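Local structure of alkaline serine protease (Pseudoalteromonas sp., 1Y9Z) at residues Trp6-Val11 against Val83-Asn88; Asn293-Cys298 against Ser327-Pro332; Ala217-Thr220 against Ser225-Ser228. The protein hydrolyses peptide bonds as a psychrophilic, subtilisin-like serine endopeptidase, probably using the catalytic triad of the subtilase family. All blocks are in the same frame, centred on the assembly; numbering follows the deposited sequence.

Contact 1 of 3, residues Trp6-Val11 against Val83-Asn88; sequences WGQTFV and VGVMPN
Q8, reaching from helix 6-10, makes every close approach to the backbone of V83, G84 and V85. With CG anti to its own carbonyl carbon (chi1 -65°) and a second bend at chi2, the chain curls instead of extending, so that its methylene and its amide both meet the loop. CG sits 3.3 Å from V83 O. The amide oxygen goes deeper: OE1 lies 3.2 Å from G84 C and 3.0 Å from V85 N. The angle at V85 N is too poor for a hydrogen bond, and the V85 backbone is instead paired with T72. Alongside, V85 CG2 rests 3.5 Å from Q8 OE1. The other half of the amide is held from a third element, since NE2 donates to T72 O in helix 65-74, and that bond fixes which way the group is turned. V85 and V11 both face helix 368-385, touching L381 and V378, and Q8 touches H374 of the same helix, which covers the tight part of the contact. In this subtilisin-like domain the N-terminal helix is thus set against the chain just beyond a loop whose N78, E80 and V82 bind a calcium ion together with E2 from the N-terminal end, while its polar hold is on helix 65-74. Toward that loop the fit slackens. The V83 side chain, about 5 Å from the calcium ion and partly exposed, touches E2 instead, and V83 CG2 comes no nearer than 4.7 Å, to Q8 CG. On the flank of the helix turned from the loop, W6 and F10 meet each other: W6 CE3 stands 3.5 Å above the centre of the F10 ring, while W6 NE1 donates to A204 O.

Contact 2 of 3, residues Asn293-Cys298 against Ser327-Pro332; sequences NSTKAC and SDITVP
K296 and T295, neighbours on helix 291-300, meet D328 and I329 of the loop in a polar pair beside an apolar one. The lysine starts close to the apolar part, its CB 4.4 Å from I329 CD1. CG is anti to the backbone N (chi1 -175°), and the chain then runs fully extended past the isoleucine toward the carboxylate. CD comes within 3.5 Å of D328 OD1, CE within 3.0 Å, and NZ closes the salt bridge at 2.9 Å from the same oxygen. Because CE and NZ are almost equally near, OD1 lies beside the CE-NZ bond rather than beyond its end, and the hydrogen bond within the ion pair is weak. Deeper in, the T295 and I329 side chains cross at about a right angle, with T295 CG2 a tight 3.5 Å from I329 CD1. T295 OG1 points elsewhere, to E291 O one turn back. I329 is the centre of an inverse gamma turn, and the carboxylate of D324 accepts from the backbone N of D328 and of I329. The C277-C298 disulfide ties the helix to strand 275-280. The helix and loop belong to the inserted beta-barrel domain, which is probably of the protease-associated type found in other subtilases.

Contact 3 of 3, residues Ala217-Thr220 against Ser225-Ser228; sequences ADIT and SYFS
The backbones run antiparallel, with T220 and S225 forming a non-hydrogen-bonded pair whose CA atoms are 4.5 Å apart, and the chains separate slightly from there toward F227. This is a beta-hairpin: strand 214-221 turns back into the very short strand 224-225, which soon gives way to a bend. Just past the pair, Y226 N donates to I219 O at 2.9 Å. The bend itself is an ST turn, in which S225 OG accepts from F227 N (N-H...O 163°). The same hydroxyl donates a hydrogen bond across the hairpin to D218 OD1, a short 2.6 Å, received on the syn side of the carboxylate. D218 reaches it with CG anti to its backbone N (chi1 -158°), and OD1 also takes a weak bond from I219 N. One carboxylate oxygen thus gathers a hydroxyl and a backbone N-H, while the serine links strand and turn by giving one bond and accepting another. I219 and Y226 make the apolar part. I219 CG2 lies 3.5 Å from Y226 CD2, and that edge of the ring also passes I219 O. Beyond the hairpin, strand 351-360 pairs with the far edge of strand 214-221, its S355 and T353 bonded to the backbones of D218 and T220. A217 and I219 meanwhile pack on V334, placing the hairpin on the mixed sheet of the insert beta-barrel domain. Y226 touches K347, and F227 reaches T3 near the N terminus. At the end of the contact the F227 ring presents its edge to the strand, CD1 lying 3.3 Å from A217 O near the plane of the ring.

How the contacts relate
Contact 1 is the most buried, sitting in the subtilisin-like alpha/beta domain among helices 65-74 and 368-385, and it relies on an amide laid against backbone rather than on cross-contact hydrogen bonds. Contacts 2 and 3 are only partly buried and share the mixed sheet of the insert beta-barrel domain: loop 327-332 leads straight into strand 333-336, on whose V334 and V336 contact 3 packs. Their polar chemistry differs: a lysine-aspartate salt bridge in contact 2, a serine-aspartate hydrogen bond and strand pairing in contact 3. Contact 3 lies between the extremes, its centre about 20 Å from each of the other centres, while those of contacts 1 and 2 are about 34 Å apart.

Contact 1 of 3, residues Trp6-Val11 against Val83-Asn88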
# COMPACT_ATOMS: atom_id res chain seq x y z
N TRP A 6 6.15 0.19 7.37
CA TRP A 6 5.84 1.45 8.04
C TRP A 6 4.35 1.70 8.26
O TRP A 6 3.96 2.21 9.31
CB TRP A 6 6.45 2.65 7.30
CG TRP A 6 5.80 3.00 5.99
CD1 TRP A 6 6.13 2.54 4.75
CD2 TRP A 6 4.71 3.91 5.80
NE1 TRP A 6 5.32 3.11 3.80
CE2 TRP A 6 4.44 3.96 4.42
CE3 TRP A 6 3.94 4.70 6.67
CZ2 TRP A 6 3.42 4.76 3.87
CZ3 TRP A 6 2.93 5.50 6.13
CH2 TRP A 6 2.68 5.52 4.74
N GLY A 7 3.53 1.33 7.29
CA GLY A 7 2.10 1.54 7.41
C GLY A 7 1.50 0.86 8.63
O GLY A 7 0.61 1.41 9.29
N GLN A 8 1.98 -0.34 8.94
CA GLN A 8 1.48 -1.09 10.08
C GLN A 8 1.75 -0.36 11.39
O GLN A 8 0.91 -0.36 12.29
CB GLN A 8 2.14 -2.47 10.14
CG GLN A 8 1.80 -3.39 8.98
CD GLN A 8 0.32 -3.63 8.82
OE1 GLN A 8 -0.41 -3.77 9.81
NE2 GLN A 8 -0.15 -3.70 7.57
N THR A 9 2.91 0.27 11.48
CA THR A 9 3.28 1.00 12.68
C THR A 9 2.55 2.33 12.80
O THR A 9 2.12 2.72 13.89
CB THR A 9 4.80 1.27 12.72
OG1 THR A 9 5.51 0.02 12.64
CG2 THR A 9 5.19 1.97 14.02
N PHE A 10 2.38 3.03 11.68
CA PHE A 10 1.71 4.33 11.67
C PHE A 10 0.25 4.33 12.10
O PHE A 10 -0.20 5.25 12.78
CB PHE A 10 1.82 4.99 10.30
CG PHE A 10 3.14 5.68 10.06
CD1 PHE A 10 3.18 6.86 9.31
CD2 PHE A 10 4.33 5.16 10.55
CE1 PHE A 10 4.39 7.50 9.06
CE2 PHE A 10 5.54 5.80 10.31
CZ PHE A 10 5.58 6.97 9.56
N VAL A 11 -0.51 3.30 11.71
CA VAL A 11 -1.92 3.24 12.06
C VAL A 11 -2.13 2.78 13.50
O VAL A 11 -3.26 2.80 14.00
CB VAL A 11 -2.70 2.30 11.10
CG1 VAL A 11 -2.55 2.79 9.67
CG2 VAL A 11 -2.20 0.87 11.24
N VAL A 83 3.98 -8.58 8.28
CA VAL A 83 2.86 -8.78 9.19
C VAL A 83 1.75 -7.80 8.80
O VAL A 83 2.03 -6.67 8.39
CB VAL A 83 3.25 -8.51 10.67
CG1 VAL A 83 4.21 -9.57 11.15
CG2 VAL A 83 3.89 -7.13 10.81
N GLY A 84 0.51 -8.26 8.90
CA GLY A 84 -0.62 -7.41 8.57
C GLY A 84 -1.22 -6.82 9.84
O GLY A 84 -0.71 -7.03 10.94
N VAL A 85 -2.32 -6.08 9.69
CA VAL A 85 -2.97 -5.45 10.83
C VAL A 85 -3.35 -6.47 11.90
O VAL A 85 -3.18 -6.21 13.10
CB VAL A 85 -4.22 -4.66 10.40
CG1 VAL A 85 -4.90 -4.05 11.61
CG2 VAL A 85 -3.84 -3.57 9.41
N MET A 86 -3.87 -7.61 11.47
CA MET A 86 -4.27 -8.70 12.37
C MET A 86 -3.47 -9.91 11.87
O MET A 86 -3.95 -10.69 11.05
CB MET A 86 -5.77 -8.96 12.25
CG MET A 86 -6.61 -7.72 12.60
SD MET A 86 -8.38 -7.93 12.34
CE MET A 86 -8.47 -7.74 10.56
N PRO A 87 -2.24 -10.08 12.39
CA PRO A 87 -1.33 -11.16 12.02
C PRO A 87 -1.31 -12.46 12.82
O PRO A 87 -0.54 -13.36 12.48
CB PRO A 87 0.01 -10.47 12.10
CG PRO A 87 -0.15 -9.72 13.41
CD PRO A 87 -1.58 -9.16 13.33
N ASN A 88 -2.13 -12.58 13.85
CA ASN A 88 -2.08 -13.78 14.67
C ASN A 88 -3.06 -14.91 14.40
O ASN A 88 -3.35 -15.71 15.30
CB ASN A 88 -2.13 -13.37 16.14
CG ASN A 88 -1.05 -12.37 16.50
OD1 ASN A 88 -1.32 -11.19 16.71
ND2 ASN A 88 0.19 -12.84 16.56

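Contact 2 of 3, residues Asn293-Cys298 against Ser327-Pro332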
# COMPACT_ATOMS: atom_id res chain seq x y z
N ASN A 293 16.29 12.11 -13.56
CA ASN A 293 17.31 13.15 -13.46
C ASN A 293 18.44 12.85 -12.48
O ASN A 293 19.60 12.80 -12.87
CB ASN A 293 16.65 14.49 -13.13
CG ASN A 293 15.72 14.95 -14.23
OD1 ASN A 293 16.10 14.98 -15.40
ND2 ASN A 293 14.50 15.31 -13.86
N SER A 294 18.10 12.64 -11.21
CA SER A 294 19.11 12.33 -10.20
C SER A 294 19.74 10.98 -10.50
O SER A 294 20.95 10.79 -10.34
CB SER A 294 18.51 12.31 -8.80
OG SER A 294 18.17 13.62 -8.36
N THR A 295 18.91 10.04 -10.94
CA THR A 295 19.38 8.69 -11.25
C THR A 295 20.42 8.69 -12.36
O THR A 295 21.47 8.07 -12.23
CB THR A 295 18.20 7.78 -11.66
OG1 THR A 295 17.20 7.81 -10.64
CG2 THR A 295 18.67 6.35 -11.86
N LYS A 296 20.12 9.38 -13.46
CA LYS A 296 21.03 9.44 -14.59
C LYS A 296 22.32 10.20 -14.27
O LYS A 296 23.38 9.87 -14.80
CB LYS A 296 20.34 10.08 -15.80
CG LYS A 296 21.19 10.06 -17.07
CD LYS A 296 20.40 10.59 -18.26
CE LYS A 296 21.24 10.55 -19.53
NZ LYS A 296 20.46 11.02 -20.71
N ALA A 297 22.23 11.21 -13.41
CA ALA A 297 23.41 11.98 -13.03
C ALA A 297 24.44 11.00 -12.49
O ALA A 297 25.63 11.08 -12.81
CB ALA A 297 23.05 13.00 -11.97
N CYS A 298 23.98 10.07 -11.66
CA CYS A 298 24.83 9.06 -11.07
C CYS A 298 25.38 8.11 -12.14
O CYS A 298 26.58 7.84 -12.19
CB CYS A 298 24.05 8.25 -10.04
SG CYS A 298 24.05 8.88 -8.32
N SER A 327 16.80 4.36 -22.02
CA SER A 327 17.24 3.12 -21.40
C SER A 327 18.69 3.24 -20.94
O SER A 327 19.52 2.37 -21.20
CB SER A 327 17.12 1.96 -22.40
OG SER A 327 15.79 1.83 -22.87
N ASP A 328 18.98 4.33 -20.23
CA ASP A 328 20.32 4.61 -19.73
C ASP A 328 20.65 3.90 -18.42
O ASP A 328 21.80 3.56 -18.17
CB ASP A 328 20.51 6.11 -19.56
CG ASP A 328 20.29 6.88 -20.85
OD1 ASP A 328 20.11 8.11 -20.78
OD2 ASP A 328 20.31 6.25 -21.92
N ILE A 329 19.64 3.70 -17.58
CA ILE A 329 19.85 3.06 -16.29
C ILE A 329 19.88 1.54 -16.41
O ILE A 329 18.86 0.87 -16.24
CB ILE A 329 18.76 3.48 -15.29
CG1 ILE A 329 18.55 5.00 -15.34
CG2 ILE A 329 19.16 3.05 -13.88
CD1 ILE A 329 19.82 5.81 -15.12
N THR A 330 21.07 1.02 -16.70
CA THR A 330 21.27 -0.41 -16.86
C THR A 330 21.90 -1.04 -15.62
O THR A 330 22.31 -2.20 -15.63
CB THR A 330 22.17 -0.70 -18.07
OG1 THR A 330 23.38 0.06 -17.96
CG2 THR A 330 21.46 -0.33 -19.37
N VAL A 331 21.98 -0.26 -14.54
CA VAL A 331 22.54 -0.73 -13.28
C VAL A 331 21.44 -0.73 -12.23
O VAL A 331 20.40 -0.09 -12.40
CB VAL A 331 23.68 0.19 -12.80
CG1 VAL A 331 24.77 0.27 -13.86
CG2 VAL A 331 23.14 1.58 -12.48
N PRO A 332 21.64 -1.47 -11.12
CA PRO A 332 20.61 -1.50 -10.09
C PRO A 332 20.50 -0.16 -9.36
O PRO A 332 21.49 0.39 -8.89
CB PRO A 332 21.06 -2.64 -9.17
CG PRO A 332 22.55 -2.62 -9.32
CD PRO A 332 22.74 -2.40 -10.80

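Contact 3 of 3, residues Ala217-Thr220 against Ser225-Ser228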
# COMPACT_ATOMS: atom_id res chain seq x y z
N ALA A 217 14.38 -5.07 -2.81
CA ALA A 217 15.66 -4.38 -2.92
C ALA A 217 16.34 -4.43 -1.56
O ALA A 217 15.71 -4.72 -0.54
CB ALA A 217 15.45 -2.94 -3.36
N ASP A 218 17.64 -4.14 -1.54
CA ASP A 218 18.38 -4.15 -0.30
C ASP A 218 19.64 -3.30 -0.42
O ASP A 218 20.13 -3.05 -1.53
CB ASP A 218 18.77 -5.59 0.05
CG ASP A 218 19.07 -5.78 1.53
OD1 ASP A 218 19.04 -4.79 2.29
OD2 ASP A 218 19.33 -6.94 1.94
N ILE A 219 20.13 -2.83 0.72
CA ILE A 219 21.35 -2.04 0.81
C ILE A 219 22.08 -2.63 2.00
O ILE A 219 21.53 -2.68 3.10
CB ILE A 219 21.07 -0.55 1.11
CG1 ILE A 219 20.29 0.09 -0.03
CG2 ILE A 219 22.39 0.18 1.33
CD1 ILE A 219 19.85 1.52 0.26
N THR A 220 23.31 -3.07 1.78
CA THR A 220 24.09 -3.67 2.86
C THR A 220 25.43 -2.97 3.05
O THR A 220 26.14 -2.70 2.09
CB THR A 220 24.35 -5.16 2.59
OG1 THR A 220 23.10 -5.85 2.45
CG2 THR A 220 25.14 -5.78 3.74
N SER A 225 21.89 -4.90 7.05
CA SER A 225 20.93 -4.51 6.01
C SER A 225 20.00 -3.35 6.37
O SER A 225 19.60 -3.19 7.53
CB SER A 225 20.09 -5.73 5.63
OG SER A 225 18.99 -5.36 4.82
N TYR A 226 19.66 -2.56 5.37
CA TYR A 226 18.76 -1.41 5.53
C TYR A 226 17.35 -1.77 5.08
O TYR A 226 16.48 -0.91 4.97
CB TYR A 226 19.26 -0.23 4.69
CG TYR A 226 20.46 0.49 5.25
CD1 TYR A 226 20.32 1.42 6.28
CD2 TYR A 226 21.74 0.26 4.74
CE1 TYR A 226 21.42 2.11 6.79
CE2 TYR A 226 22.85 0.94 5.25
CZ TYR A 226 22.68 1.87 6.27
OH TYR A 226 23.77 2.55 6.76
N PHE A 227 17.12 -3.06 4.82
CA PHE A 227 15.82 -3.53 4.35
C PHE A 227 14.65 -3.01 5.17
O PHE A 227 13.66 -2.53 4.61
CB PHE A 227 15.78 -5.06 4.35
CG PHE A 227 14.55 -5.62 3.70
CD1 PHE A 227 14.52 -5.89 2.34
CD2 PHE A 227 13.40 -5.86 4.45
CE1 PHE A 227 13.37 -6.40 1.73
CE2 PHE A 227 12.24 -6.37 3.86
CZ PHE A 227 12.23 -6.64 2.49
N SER A 228 14.75 -3.12 6.50
CA SER A 228 13.67 -2.68 7.38
C SER A 228 13.44 -1.17 7.37
O SER A 228 12.41 -0.69 7.85
CB SER A 228 13.93 -3.16 8.82
OG SER A 228 15.07 -2.53 9.37